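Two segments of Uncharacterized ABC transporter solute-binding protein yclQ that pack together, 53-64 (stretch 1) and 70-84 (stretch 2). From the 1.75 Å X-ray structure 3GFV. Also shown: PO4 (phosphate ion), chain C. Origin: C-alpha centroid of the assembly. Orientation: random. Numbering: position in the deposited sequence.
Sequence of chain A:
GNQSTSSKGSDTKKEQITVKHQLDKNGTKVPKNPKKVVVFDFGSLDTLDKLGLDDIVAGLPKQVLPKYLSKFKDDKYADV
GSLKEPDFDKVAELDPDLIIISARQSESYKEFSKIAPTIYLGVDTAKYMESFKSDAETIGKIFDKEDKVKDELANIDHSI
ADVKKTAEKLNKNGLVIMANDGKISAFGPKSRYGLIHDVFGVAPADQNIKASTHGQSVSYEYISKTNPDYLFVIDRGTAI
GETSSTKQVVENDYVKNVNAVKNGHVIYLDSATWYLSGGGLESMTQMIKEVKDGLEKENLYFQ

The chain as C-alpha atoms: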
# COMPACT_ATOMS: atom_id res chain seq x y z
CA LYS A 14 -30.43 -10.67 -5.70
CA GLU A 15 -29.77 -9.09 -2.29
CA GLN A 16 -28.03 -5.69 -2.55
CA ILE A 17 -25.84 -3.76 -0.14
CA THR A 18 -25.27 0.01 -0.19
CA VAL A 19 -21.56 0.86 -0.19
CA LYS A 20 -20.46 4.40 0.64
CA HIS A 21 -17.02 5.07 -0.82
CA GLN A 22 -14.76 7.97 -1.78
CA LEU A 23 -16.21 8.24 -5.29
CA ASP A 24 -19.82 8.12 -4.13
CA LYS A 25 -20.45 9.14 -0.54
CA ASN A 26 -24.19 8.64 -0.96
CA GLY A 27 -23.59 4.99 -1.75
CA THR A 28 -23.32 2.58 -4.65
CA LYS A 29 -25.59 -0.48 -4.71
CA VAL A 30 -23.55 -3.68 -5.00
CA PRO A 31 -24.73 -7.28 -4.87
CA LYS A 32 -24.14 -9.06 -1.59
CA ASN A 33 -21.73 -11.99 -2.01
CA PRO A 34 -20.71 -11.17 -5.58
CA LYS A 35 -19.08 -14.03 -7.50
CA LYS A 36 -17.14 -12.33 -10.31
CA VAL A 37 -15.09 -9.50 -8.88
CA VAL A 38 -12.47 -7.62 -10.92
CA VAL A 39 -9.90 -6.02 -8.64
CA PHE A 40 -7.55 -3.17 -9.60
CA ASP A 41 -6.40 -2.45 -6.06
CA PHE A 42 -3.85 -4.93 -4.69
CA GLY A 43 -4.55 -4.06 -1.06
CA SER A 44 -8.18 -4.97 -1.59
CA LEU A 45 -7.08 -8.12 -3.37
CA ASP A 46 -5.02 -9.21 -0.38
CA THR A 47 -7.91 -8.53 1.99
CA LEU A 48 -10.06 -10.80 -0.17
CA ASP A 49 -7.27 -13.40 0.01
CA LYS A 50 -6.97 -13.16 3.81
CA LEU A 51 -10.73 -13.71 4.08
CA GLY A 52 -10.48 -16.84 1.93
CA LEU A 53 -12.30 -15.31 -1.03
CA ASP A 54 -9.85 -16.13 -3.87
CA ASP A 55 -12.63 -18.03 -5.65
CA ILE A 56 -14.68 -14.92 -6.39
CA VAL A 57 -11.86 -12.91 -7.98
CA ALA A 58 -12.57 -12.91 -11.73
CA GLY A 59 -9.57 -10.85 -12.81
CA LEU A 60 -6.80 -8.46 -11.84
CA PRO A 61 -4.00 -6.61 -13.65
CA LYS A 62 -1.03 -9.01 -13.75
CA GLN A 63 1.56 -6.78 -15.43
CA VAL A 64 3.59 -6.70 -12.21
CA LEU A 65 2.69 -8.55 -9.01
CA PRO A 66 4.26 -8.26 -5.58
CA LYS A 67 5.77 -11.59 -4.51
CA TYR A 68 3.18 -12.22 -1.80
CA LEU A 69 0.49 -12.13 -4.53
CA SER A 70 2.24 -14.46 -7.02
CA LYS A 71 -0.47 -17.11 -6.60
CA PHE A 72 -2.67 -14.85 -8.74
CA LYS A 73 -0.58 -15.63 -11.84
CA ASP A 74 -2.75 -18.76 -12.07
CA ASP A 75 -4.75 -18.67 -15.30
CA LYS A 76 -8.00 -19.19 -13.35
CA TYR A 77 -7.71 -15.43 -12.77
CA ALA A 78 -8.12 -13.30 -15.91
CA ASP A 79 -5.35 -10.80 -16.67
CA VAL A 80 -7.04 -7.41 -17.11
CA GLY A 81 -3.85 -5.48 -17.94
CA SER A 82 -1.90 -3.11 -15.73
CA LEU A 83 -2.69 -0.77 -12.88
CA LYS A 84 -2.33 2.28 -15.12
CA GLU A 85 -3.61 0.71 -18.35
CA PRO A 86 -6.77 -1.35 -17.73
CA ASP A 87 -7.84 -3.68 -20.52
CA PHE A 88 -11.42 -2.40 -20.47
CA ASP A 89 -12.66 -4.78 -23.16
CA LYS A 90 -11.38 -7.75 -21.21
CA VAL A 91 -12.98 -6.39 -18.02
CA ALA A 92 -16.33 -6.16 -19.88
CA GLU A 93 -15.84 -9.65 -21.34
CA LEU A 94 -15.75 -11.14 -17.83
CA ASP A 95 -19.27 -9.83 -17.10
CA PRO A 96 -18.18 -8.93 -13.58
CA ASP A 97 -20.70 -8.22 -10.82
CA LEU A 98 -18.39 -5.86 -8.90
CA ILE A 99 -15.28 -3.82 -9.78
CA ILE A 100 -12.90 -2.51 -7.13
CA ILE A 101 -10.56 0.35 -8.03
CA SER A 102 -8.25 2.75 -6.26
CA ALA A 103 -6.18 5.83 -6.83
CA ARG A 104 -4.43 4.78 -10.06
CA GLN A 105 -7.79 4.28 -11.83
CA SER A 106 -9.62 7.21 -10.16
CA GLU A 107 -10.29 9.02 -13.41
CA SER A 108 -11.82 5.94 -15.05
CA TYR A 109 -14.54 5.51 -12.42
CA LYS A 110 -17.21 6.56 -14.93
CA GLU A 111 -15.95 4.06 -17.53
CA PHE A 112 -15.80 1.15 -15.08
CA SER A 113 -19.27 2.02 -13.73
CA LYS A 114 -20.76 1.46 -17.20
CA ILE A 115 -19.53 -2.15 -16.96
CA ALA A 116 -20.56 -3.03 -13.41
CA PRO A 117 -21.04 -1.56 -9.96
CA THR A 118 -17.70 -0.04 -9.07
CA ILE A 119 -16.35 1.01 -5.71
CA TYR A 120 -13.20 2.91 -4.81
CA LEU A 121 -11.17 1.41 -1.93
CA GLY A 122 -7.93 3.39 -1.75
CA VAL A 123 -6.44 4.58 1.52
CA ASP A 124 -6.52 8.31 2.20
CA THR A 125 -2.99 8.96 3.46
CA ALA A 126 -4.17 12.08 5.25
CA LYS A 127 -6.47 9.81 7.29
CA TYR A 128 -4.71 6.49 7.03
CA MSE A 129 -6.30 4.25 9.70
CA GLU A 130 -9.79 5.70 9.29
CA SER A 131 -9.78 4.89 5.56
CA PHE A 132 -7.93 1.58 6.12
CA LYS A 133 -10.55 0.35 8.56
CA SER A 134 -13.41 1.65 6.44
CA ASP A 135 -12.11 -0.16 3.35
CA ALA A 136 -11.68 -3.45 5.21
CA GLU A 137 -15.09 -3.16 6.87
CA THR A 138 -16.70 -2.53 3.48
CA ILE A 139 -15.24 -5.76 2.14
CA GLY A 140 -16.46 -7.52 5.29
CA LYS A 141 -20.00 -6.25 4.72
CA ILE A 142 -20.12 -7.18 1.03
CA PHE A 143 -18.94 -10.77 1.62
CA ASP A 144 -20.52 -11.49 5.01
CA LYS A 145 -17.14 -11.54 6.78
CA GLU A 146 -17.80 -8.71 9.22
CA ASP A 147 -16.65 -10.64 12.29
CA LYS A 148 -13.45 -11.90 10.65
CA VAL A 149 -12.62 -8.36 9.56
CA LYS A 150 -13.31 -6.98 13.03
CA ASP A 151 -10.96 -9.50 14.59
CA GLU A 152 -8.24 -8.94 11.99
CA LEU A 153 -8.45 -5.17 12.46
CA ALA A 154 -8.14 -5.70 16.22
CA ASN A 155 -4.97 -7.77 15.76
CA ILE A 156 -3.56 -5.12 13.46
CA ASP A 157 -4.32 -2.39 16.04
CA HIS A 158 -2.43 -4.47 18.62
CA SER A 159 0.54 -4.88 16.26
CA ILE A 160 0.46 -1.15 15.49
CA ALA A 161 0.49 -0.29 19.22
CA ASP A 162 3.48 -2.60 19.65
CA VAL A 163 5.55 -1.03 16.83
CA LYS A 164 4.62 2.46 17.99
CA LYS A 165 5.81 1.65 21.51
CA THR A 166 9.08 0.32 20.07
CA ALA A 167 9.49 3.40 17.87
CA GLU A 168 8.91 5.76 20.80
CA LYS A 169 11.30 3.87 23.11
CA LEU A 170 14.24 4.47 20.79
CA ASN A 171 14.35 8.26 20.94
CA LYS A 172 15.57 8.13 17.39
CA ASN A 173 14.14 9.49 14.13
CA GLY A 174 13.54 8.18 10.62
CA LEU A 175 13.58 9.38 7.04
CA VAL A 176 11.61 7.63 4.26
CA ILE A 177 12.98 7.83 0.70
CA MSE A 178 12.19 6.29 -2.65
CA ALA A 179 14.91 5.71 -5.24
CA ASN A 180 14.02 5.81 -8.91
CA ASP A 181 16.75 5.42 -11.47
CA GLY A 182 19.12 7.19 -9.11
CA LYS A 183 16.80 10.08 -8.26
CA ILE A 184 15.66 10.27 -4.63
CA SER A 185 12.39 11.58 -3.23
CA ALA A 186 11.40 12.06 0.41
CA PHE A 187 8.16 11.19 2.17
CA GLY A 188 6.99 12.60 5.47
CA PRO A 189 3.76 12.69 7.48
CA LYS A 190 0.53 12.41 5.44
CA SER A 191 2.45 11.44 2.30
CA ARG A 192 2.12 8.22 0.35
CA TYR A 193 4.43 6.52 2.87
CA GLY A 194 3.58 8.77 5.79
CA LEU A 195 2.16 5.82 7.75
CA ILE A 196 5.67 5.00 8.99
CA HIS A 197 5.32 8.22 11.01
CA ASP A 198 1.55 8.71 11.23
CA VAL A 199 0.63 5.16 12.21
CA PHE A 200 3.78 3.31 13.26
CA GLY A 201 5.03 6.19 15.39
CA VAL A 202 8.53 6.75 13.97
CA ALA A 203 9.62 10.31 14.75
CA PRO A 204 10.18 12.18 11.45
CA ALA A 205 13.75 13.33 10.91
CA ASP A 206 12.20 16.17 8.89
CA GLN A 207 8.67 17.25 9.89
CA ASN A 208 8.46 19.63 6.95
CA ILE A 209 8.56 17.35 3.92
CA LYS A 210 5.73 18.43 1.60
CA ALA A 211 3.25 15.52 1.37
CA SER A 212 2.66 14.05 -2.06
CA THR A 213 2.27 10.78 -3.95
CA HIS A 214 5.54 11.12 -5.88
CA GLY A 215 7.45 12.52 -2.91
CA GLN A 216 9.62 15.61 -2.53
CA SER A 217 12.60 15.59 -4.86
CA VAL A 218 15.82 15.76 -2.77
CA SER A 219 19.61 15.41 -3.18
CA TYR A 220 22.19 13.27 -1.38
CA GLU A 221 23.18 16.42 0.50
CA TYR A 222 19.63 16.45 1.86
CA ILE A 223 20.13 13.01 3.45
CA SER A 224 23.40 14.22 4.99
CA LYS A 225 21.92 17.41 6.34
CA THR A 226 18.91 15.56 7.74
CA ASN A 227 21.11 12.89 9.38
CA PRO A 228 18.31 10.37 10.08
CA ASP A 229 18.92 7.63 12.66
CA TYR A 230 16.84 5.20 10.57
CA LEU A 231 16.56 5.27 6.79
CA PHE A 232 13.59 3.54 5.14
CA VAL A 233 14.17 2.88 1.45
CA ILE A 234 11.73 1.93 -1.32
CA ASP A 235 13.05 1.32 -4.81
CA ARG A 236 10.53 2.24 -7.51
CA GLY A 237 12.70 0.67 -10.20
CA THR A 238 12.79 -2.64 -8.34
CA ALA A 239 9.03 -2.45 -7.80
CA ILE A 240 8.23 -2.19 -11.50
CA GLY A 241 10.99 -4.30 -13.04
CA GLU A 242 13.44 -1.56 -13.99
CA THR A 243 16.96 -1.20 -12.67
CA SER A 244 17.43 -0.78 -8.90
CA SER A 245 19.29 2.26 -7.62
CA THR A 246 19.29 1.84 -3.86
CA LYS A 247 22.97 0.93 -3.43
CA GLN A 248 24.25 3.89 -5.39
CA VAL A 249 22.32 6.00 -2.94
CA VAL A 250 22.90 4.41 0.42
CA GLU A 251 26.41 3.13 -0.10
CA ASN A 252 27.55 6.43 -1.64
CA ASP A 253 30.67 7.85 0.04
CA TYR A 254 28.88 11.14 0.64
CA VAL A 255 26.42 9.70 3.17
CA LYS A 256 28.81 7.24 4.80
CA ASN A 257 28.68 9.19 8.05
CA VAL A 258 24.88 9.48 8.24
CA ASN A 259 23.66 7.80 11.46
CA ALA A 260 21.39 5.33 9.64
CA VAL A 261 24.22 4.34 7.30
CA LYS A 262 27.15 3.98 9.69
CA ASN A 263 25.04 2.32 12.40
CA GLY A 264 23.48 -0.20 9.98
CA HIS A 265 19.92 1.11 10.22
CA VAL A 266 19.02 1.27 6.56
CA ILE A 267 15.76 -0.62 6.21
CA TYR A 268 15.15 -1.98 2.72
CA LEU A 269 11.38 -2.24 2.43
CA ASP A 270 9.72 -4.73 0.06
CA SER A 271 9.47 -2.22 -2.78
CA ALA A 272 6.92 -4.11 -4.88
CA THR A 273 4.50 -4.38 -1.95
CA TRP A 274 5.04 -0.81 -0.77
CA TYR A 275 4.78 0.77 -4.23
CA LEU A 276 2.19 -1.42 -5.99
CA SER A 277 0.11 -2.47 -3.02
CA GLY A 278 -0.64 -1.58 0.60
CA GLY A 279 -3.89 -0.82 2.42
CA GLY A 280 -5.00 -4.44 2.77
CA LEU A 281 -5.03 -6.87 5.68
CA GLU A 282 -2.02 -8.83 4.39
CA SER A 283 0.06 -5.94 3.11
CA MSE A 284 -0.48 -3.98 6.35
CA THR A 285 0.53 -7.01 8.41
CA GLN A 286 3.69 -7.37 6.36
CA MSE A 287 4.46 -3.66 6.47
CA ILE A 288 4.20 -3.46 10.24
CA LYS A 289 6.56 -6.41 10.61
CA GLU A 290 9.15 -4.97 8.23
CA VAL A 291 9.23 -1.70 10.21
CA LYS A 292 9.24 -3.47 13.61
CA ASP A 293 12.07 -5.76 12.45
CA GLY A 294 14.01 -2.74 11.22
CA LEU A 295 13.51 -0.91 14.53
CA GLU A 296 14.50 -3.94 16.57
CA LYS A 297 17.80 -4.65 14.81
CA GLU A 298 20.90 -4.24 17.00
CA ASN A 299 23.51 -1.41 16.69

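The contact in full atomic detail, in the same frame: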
# COMPACT_ATOMS: atom_id res chain seq x y z
N LEU A 53 -11.36 -15.57 0.05
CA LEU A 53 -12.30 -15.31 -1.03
C LEU A 53 -11.66 -15.34 -2.42
O LEU A 53 -12.18 -14.70 -3.33
CB LEU A 53 -12.97 -13.95 -0.83
CG LEU A 53 -13.88 -13.85 0.40
CD1 LEU A 53 -14.17 -12.41 0.73
CD2 LEU A 53 -15.18 -14.63 0.15
N ASP A 54 -10.56 -16.07 -2.58
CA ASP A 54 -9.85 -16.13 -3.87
C ASP A 54 -10.82 -16.55 -4.99
O ASP A 54 -10.72 -16.09 -6.14
CB ASP A 54 -8.71 -17.17 -3.83
CG ASP A 54 -7.53 -16.73 -2.98
OD1 ASP A 54 -6.68 -17.60 -2.67
OD2 ASP A 54 -7.45 -15.55 -2.62
N ASP A 55 -11.76 -17.43 -4.65
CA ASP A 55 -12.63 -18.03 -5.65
C ASP A 55 -13.53 -17.03 -6.37
O ASP A 55 -14.02 -17.32 -7.45
CB ASP A 55 -13.51 -19.12 -5.02
CG ASP A 55 -12.72 -20.37 -4.70
OD1 ASP A 55 -11.58 -20.50 -5.20
OD2 ASP A 55 -13.25 -21.22 -3.95
N ILE A 56 -13.75 -15.87 -5.77
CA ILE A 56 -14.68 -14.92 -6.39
C ILE A 56 -13.95 -13.78 -7.12
O ILE A 56 -14.58 -12.83 -7.60
CB ILE A 56 -15.78 -14.44 -5.40
CG1 ILE A 56 -15.17 -13.84 -4.12
CG2 ILE A 56 -16.71 -15.60 -5.04
CD1 ILE A 56 -14.42 -12.51 -4.36
N VAL A 57 -12.64 -13.88 -7.20
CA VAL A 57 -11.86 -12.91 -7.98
C VAL A 57 -11.87 -13.34 -9.44
O VAL A 57 -11.29 -14.37 -9.78
CB VAL A 57 -10.41 -12.84 -7.52
CG1 VAL A 57 -9.64 -11.79 -8.32
CG2 VAL A 57 -10.34 -12.52 -6.04
N ALA A 58 -12.51 -12.56 -10.30
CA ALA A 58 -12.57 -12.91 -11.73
C ALA A 58 -11.31 -12.50 -12.50
O ALA A 58 -10.95 -13.14 -13.50
CB ALA A 58 -13.80 -12.29 -12.38
N GLY A 59 -10.66 -11.43 -12.05
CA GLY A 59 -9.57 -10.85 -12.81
C GLY A 59 -8.87 -9.74 -12.06
O GLY A 59 -9.44 -9.12 -11.14
N LEU A 60 -7.63 -9.48 -12.46
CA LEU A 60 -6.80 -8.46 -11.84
C LEU A 60 -5.70 -8.12 -12.86
O LEU A 60 -5.43 -8.91 -13.77
CB LEU A 60 -6.15 -9.01 -10.57
CG LEU A 60 -5.33 -10.30 -10.74
CD1 LEU A 60 -3.95 -10.12 -10.12
CD2 LEU A 60 -6.08 -11.48 -10.09
N PRO A 61 -5.07 -6.95 -12.70
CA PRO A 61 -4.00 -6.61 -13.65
C PRO A 61 -2.69 -7.32 -13.26
O PRO A 61 -2.16 -7.10 -12.19
CB PRO A 61 -3.88 -5.09 -13.48
CG PRO A 61 -4.37 -4.85 -12.00
CD PRO A 61 -5.53 -5.80 -11.91
N LYS A 62 -2.18 -8.19 -14.14
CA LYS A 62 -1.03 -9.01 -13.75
C LYS A 62 0.31 -8.49 -14.24
O LYS A 62 1.32 -9.18 -14.08
CB LYS A 62 -1.22 -10.45 -14.23
CG LYS A 62 -2.45 -11.16 -13.65
CD LYS A 62 -2.46 -12.62 -14.06
CE LYS A 62 -3.80 -13.26 -13.77
NZ LYS A 62 -3.70 -14.74 -13.92
N GLN A 63 0.32 -7.31 -14.84
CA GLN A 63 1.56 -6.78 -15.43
C GLN A 63 2.76 -6.94 -14.49
O GLN A 63 3.79 -7.49 -14.89
CB GLN A 63 1.40 -5.31 -15.81
CG GLN A 63 2.64 -4.76 -16.49
CD GLN A 63 2.67 -3.25 -16.50
OE1 GLN A 63 2.84 -2.63 -17.55
NE2 GLN A 63 2.51 -2.64 -15.32
N VAL A 64 2.62 -6.45 -13.26
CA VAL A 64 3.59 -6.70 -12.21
C VAL A 64 2.86 -7.05 -10.92
O VAL A 64 1.91 -6.37 -10.53
CB VAL A 64 4.53 -5.48 -11.96
CG1 VAL A 64 5.58 -5.41 -13.04
CG2 VAL A 64 3.73 -4.19 -11.93
N SER A 70 1.87 -13.68 -5.82
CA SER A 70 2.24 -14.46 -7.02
C SER A 70 1.26 -15.59 -7.36
O SER A 70 1.17 -16.01 -8.51
CB SER A 70 3.66 -15.03 -6.90
OG SER A 70 3.77 -15.84 -5.74
N LYS A 71 0.53 -16.06 -6.37
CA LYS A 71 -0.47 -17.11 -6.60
C LYS A 71 -1.47 -16.68 -7.68
O LYS A 71 -2.03 -17.50 -8.39
CB LYS A 71 -1.21 -17.42 -5.30
CG LYS A 71 -2.28 -16.40 -4.98
CD LYS A 71 -2.61 -16.37 -3.50
CE LYS A 71 -3.13 -17.71 -3.03
NZ LYS A 71 -3.28 -17.71 -1.56
N PHE A 72 -1.67 -15.37 -7.80
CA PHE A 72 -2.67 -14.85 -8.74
C PHE A 72 -2.23 -14.89 -10.21
O PHE A 72 -2.99 -14.49 -11.10
CB PHE A 72 -3.14 -13.46 -8.30
CG PHE A 72 -4.01 -13.50 -7.06
CD1 PHE A 72 -5.32 -13.94 -7.16
CD2 PHE A 72 -3.52 -13.12 -5.83
CE1 PHE A 72 -6.13 -14.01 -6.03
CE2 PHE A 72 -4.32 -13.18 -4.70
CZ PHE A 72 -5.64 -13.62 -4.81
N LYS A 73 -1.03 -15.40 -10.47
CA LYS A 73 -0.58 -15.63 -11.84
C LYS A 73 -1.36 -16.80 -12.47
O LYS A 73 -1.43 -16.93 -13.69
CB LYS A 73 0.92 -15.93 -11.88
CG LYS A 73 1.78 -14.80 -11.35
CD LYS A 73 3.26 -15.08 -11.54
CE LYS A 73 4.09 -13.89 -11.04
NZ LYS A 73 5.45 -13.85 -11.64
N ASP A 74 -1.92 -17.65 -11.61
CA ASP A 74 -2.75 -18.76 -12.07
C ASP A 74 -3.74 -18.30 -13.13
O ASP A 74 -4.39 -17.28 -12.98
CB ASP A 74 -3.51 -19.37 -10.88
CG ASP A 74 -4.12 -20.73 -11.19
OD1 ASP A 74 -5.04 -20.82 -12.03
OD2 ASP A 74 -3.67 -21.72 -10.57
N ASP A 75 -3.86 -19.06 -14.22
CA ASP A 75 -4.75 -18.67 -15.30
C ASP A 75 -6.24 -18.69 -14.92
O ASP A 75 -7.07 -18.23 -15.69
CB ASP A 75 -4.51 -19.53 -16.54
CG ASP A 75 -3.19 -19.20 -17.22
OD1 ASP A 75 -2.71 -18.06 -17.04
OD2 ASP A 75 -2.65 -20.06 -17.95
N LYS A 76 -6.59 -19.22 -13.75
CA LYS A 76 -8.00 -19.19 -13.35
C LYS A 76 -8.42 -17.73 -13.13
O LYS A 76 -9.60 -17.40 -13.15
CB LYS A 76 -8.28 -20.06 -12.11
CG LYS A 76 -7.60 -19.58 -10.84
CD LYS A 76 -7.95 -20.46 -9.64
CE LYS A 76 -9.23 -19.99 -8.96
NZ LYS A 76 -9.30 -20.45 -7.54
N TYR A 77 -7.44 -16.86 -12.90
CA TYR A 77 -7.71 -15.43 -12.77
C TYR A 77 -7.40 -14.75 -14.10
O TYR A 77 -6.31 -14.92 -14.64
CB TYR A 77 -6.82 -14.83 -11.67
CG TYR A 77 -6.91 -15.58 -10.36
CD1 TYR A 77 -8.05 -15.49 -9.57
CD2 TYR A 77 -5.87 -16.41 -9.93
CE1 TYR A 77 -8.15 -16.19 -8.38
CE2 TYR A 77 -5.97 -17.11 -8.74
CZ TYR A 77 -7.12 -17.00 -7.97
OH TYR A 77 -7.24 -17.69 -6.77
N ALA A 78 -8.36 -14.00 -14.64
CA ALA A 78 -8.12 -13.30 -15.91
C ALA A 78 -7.16 -12.14 -15.71
O ALA A 78 -7.24 -11.42 -14.71
CB ALA A 78 -9.44 -12.82 -16.52
N ASP A 79 -6.26 -11.95 -16.67
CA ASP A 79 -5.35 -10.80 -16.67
C ASP A 79 -6.06 -9.61 -17.33
O ASP A 79 -6.38 -9.65 -18.53
CB ASP A 79 -4.09 -11.15 -17.46
CG ASP A 79 -3.03 -10.06 -17.38
OD1 ASP A 79 -3.27 -9.02 -16.74
OD2 ASP A 79 -1.95 -10.24 -17.98
N VAL A 80 -6.33 -8.56 -16.56
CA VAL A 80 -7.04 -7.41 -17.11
C VAL A 80 -6.11 -6.20 -17.33
O VAL A 80 -6.55 -5.06 -17.33
CB VAL A 80 -8.29 -7.02 -16.24
CG1 VAL A 80 -9.41 -8.05 -16.40
CG2 VAL A 80 -7.92 -6.85 -14.77
N GLY A 81 -4.81 -6.48 -17.49
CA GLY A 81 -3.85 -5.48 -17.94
C GLY A 81 -2.86 -5.00 -16.90
O GLY A 81 -2.14 -5.79 -16.27
N SER A 82 -2.78 -3.69 -16.73
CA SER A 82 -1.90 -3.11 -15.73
C SER A 82 -2.66 -2.10 -14.90
O SER A 82 -3.79 -1.72 -15.23
CB SER A 82 -0.69 -2.45 -16.40
OG SER A 82 -1.05 -1.21 -16.96
N LEU A 83 -2.02 -1.65 -13.82
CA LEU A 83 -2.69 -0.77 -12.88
C LEU A 83 -3.02 0.55 -13.56
O LEU A 83 -4.06 1.15 -13.28
CB LEU A 83 -1.80 -0.51 -11.66
CG LEU A 83 -1.65 -1.74 -10.75
CD1 LEU A 83 -0.56 -1.47 -9.73
CD2 LEU A 83 -2.97 -2.00 -10.06
N LYS A 84 -2.14 1.00 -14.46
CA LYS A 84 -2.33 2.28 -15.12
C LYS A 84 -2.99 2.14 -16.49
O LYS A 84 -3.50 3.12 -17.03
CB LYS A 84 -1.01 3.06 -15.23
CG LYS A 84 -0.57 3.59 -13.88
CD LYS A 84 0.75 4.33 -13.97
CE LYS A 84 1.29 4.63 -12.58
NZ LYS A 84 2.64 5.29 -12.62
P PO4 C . 2.10 6.32 -9.47
O1 PO4 C . 1.74 6.19 -8.01
O2 PO4 C . 2.64 5.00 -9.98
O3 PO4 C . 0.87 6.71 -10.26
O4 PO4 C . 3.16 7.39 -9.62
O HOH W 1 -11.42 -17.07 -10.97
O HOH W 2 -2.82 -15.34 -16.40
O HOH W 3 0.64 -2.82 -13.15
O HOH W 4 0.77 0.14 -14.37
O HOH W 5 1.61 0.09 -17.48

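What fills the apolar centre of the contact? Leu 60 packs against two aromatic residues, its CD1 3.9 Å from CB of Phe 72 and its CD2 3.8 Å from CB of Tyr 77. Val 57 extends this cluster, with its CB 4.1 Å from CD1 of Tyr 77. Farther along the chain, Pro 61 makes a second apolar patch: its CG is 3.7 Å from CD2 of Leu 83, and its CD is 3.9 Å from CG2 of Val 80.

How do the backbones hold this packing in register? A short parallel pairing sets Gly 59 beside Ala 78 and Leu 60 beside Asp 79. Ala 78 N donates to Ala 58 O, Leu 60 N to Ala 78 O, and Val 80 N to Leu 60 O, each at 3.0 Å. The fit is close at Gly 59, whose CA is 3.1 Å from Ala 78 O; a CB there would crowd that oxygen and Val 80 CG1.

Why does Lys 62 bury so much surface? Its extended side chain carries the ammonium group into a cluster of carbonyl oxygens beside the turn from Asp 74 to Tyr 77. NZ donates to Tyr 77 O at 2.7 Å and to Asp 74 O at 2.8 Å, with a weak bond to Phe 72 O at 2.9 Å. At its other end, Lys 62 N donates to Asp 79 OD1 at 2.9 Å; the same oxygen accepts from Gly 81 N at 3.1 Å, tying the two backbones together through one carboxylate.

What lies at the polar edge? Two salt bridges, Asp 54 OD1 to Lys 71 NZ at 3.6 Å and Asp 55 OD1 to Lys 76 NZ at 3.3 Å, are long, and the hydrogen bond within the latter is weak. Water also links the stretches, one molecule donating to both Val 57 O and Lys 76 O.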